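PDB 1IAP: guanine nucleotide exchange factor p115rhogef from Homo sapiens, which probably activates Rho-family GTPases by nucleotide exchange and, through its N-terminal RGS-like domain, probably engages heterotrimeric G-protein alpha subunits. Local coordinates for residues 106-109 / 110-113. Sequence-based numbering, arbitrary orientation.
Sequences QVAV and GRQL
A bend at chi3 (-65°) folds the Arg-111 side chain back toward the preceding turn, where NE lies 3.7 Å from CG1 of Val-107, the methyl set anti to its own backbone N. Both residues belong to the first two turns of alpha-helix 106-121 in the all-helical RGS-like domain. Four i to i+4 hydrogen bonds join these turns, among them Arg-111 N to Val-107 O at 2.9 Å. The same carbonyl oxygen lies in plane at the edge of the guanidinium, 3.6 Å from NE, while NH2 comes within 4.0 Å of CB of Ala-108. One residue on, Gln-112 N donates to Ala-108 O. Its CG stands beside the backbone N (chi1 -66°), 3.1 Å from Ala-108 O, and the NE2 end of the amide turns back toward Ala-108, 4.1 Å from its CB; the side chain also touches Val-25 of helix 15-28. An alanine in place of Gln-112 would keep the backbone bond but would probably leave that side of the Ala-108 carbonyl with less cover and Val-25 without its neighbour. Val-109 and Leu-113 are buried as well: Val-109 packs on Pro-33, Leu-34 and Cys-37 of helix 32-43, Leu-113 on Leu-21 of helix 15-28. Between these two, CG1 of Val-109 meets CD1 of Leu-113 at 4.3 Å.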
loop_
_atom_site.group_PDB
_atom_site.type_symbol
_atom_site.label_atom_id
_atom_site.label_comp_id
_atom_site.label_asym_id
_atom_site.label_seq_id
_atom_site.Cartn_x
_atom_site.Cartn_y
_atom_site.Cartn_z
ATOM N N GLN A 106 10.421 -2.145 -6.343
ATOM C CA GLN A 106 10.689 -3.489 -5.828
ATOM C C GLN A 106 11.856 -3.611 -4.852
ATOM O O GLN A 106 11.747 -4.318 -3.851
ATOM C CB GLN A 106 10.858 -4.488 -6.979
ATOM C CG GLN A 106 9.578 -4.754 -7.767
ATOM C CD GLN A 106 8.437 -5.247 -6.889
ATOM O OE1 GLN A 106 7.357 -4.655 -6.866
ATOM N NE2 GLN A 106 8.672 -6.339 -6.164
ATOM N N VAL A 107 12.964 -2.926 -5.130
ATOM C CA VAL A 107 14.129 -2.982 -4.247
ATOM C C VAL A 107 13.826 -2.433 -2.847
ATOM O O VAL A 107 14.073 -3.110 -1.850
ATOM C CB VAL A 107 15.349 -2.236 -4.851
ATOM C CG1 VAL A 107 16.466 -2.104 -3.813
ATOM C CG2 VAL A 107 15.870 -2.991 -6.066
ATOM N N ALA A 108 13.284 -1.219 -2.780
ATOM C CA ALA A 108 12.957 -0.586 -1.503
ATOM C C ALA A 108 11.928 -1.388 -0.711
ATOM O O ALA A 108 12.121 -1.644 0.479
ATOM C CB ALA A 108 12.453 0.831 -1.726
ATOM N N VAL A 109 10.841 -1.776 -1.376
ATOM C CA VAL A 109 9.776 -2.554 -0.742
ATOM C C VAL A 109 10.322 -3.908 -0.303
ATOM O O VAL A 109 9.966 -4.415 0.765
ATOM C CB VAL A 109 8.575 -2.756 -1.698
ATOM C CG1 VAL A 109 7.548 -3.706 -1.078
ATOM C CG2 VAL A 109 7.933 -1.410 -2.023
ATOM N N GLY A 110 11.199 -4.478 -1.128
ATOM C CA GLY A 110 11.803 -5.756 -0.800
ATOM C C GLY A 110 12.624 -5.653 0.473
ATOM O O GLY A 110 12.562 -6.536 1.334
ATOM N N ARG A 111 13.382 -4.565 0.600
ATOM C CA ARG A 111 14.218 -4.336 1.782
ATOM C C ARG A 111 13.372 -4.081 3.022
ATOM O O ARG A 111 13.738 -4.482 4.125
ATOM C CB ARG A 111 15.180 -3.171 1.555
ATOM C CG ARG A 111 16.374 -3.519 0.672
ATOM C CD ARG A 111 17.307 -2.327 0.496
ATOM N NE ARG A 111 16.665 -1.228 -0.225
ATOM C CZ ARG A 111 16.924 0.061 -0.023
ATOM N NH1 ARG A 111 17.817 0.430 0.886
ATOM N NH2 ARG A 111 16.284 0.984 -0.728
ATOM N N GLN A 112 12.242 -3.407 2.832
ATOM C CA GLN A 112 11.336 -3.121 3.931
ATOM C C GLN A 112 10.650 -4.396 4.424
ATOM O O GLN A 112 10.450 -4.570 5.622
ATOM C CB GLN A 112 10.319 -2.066 3.504
ATOM C CG GLN A 112 10.959 -0.710 3.239
ATOM C CD GLN A 112 10.036 0.249 2.515
ATOM O OE1 GLN A 112 8.814 0.086 2.520
ATOM N NE2 GLN A 112 10.620 1.254 1.873
ATOM N N LEU A 113 10.296 -5.290 3.503
ATOM C CA LEU A 113 9.668 -6.562 3.883
ATOM C C LEU A 113 10.694 -7.399 4.643
ATOM O O LEU A 113 10.375 -8.037 5.647
ATOM C CB LEU A 113 9.193 -7.327 2.652
ATOM C CG LEU A 113 7.828 -6.941 2.085
ATOM C CD1 LEU A 113 7.609 -7.628 0.747
ATOM C CD2 LEU A 113 6.745 -7.331 3.078
#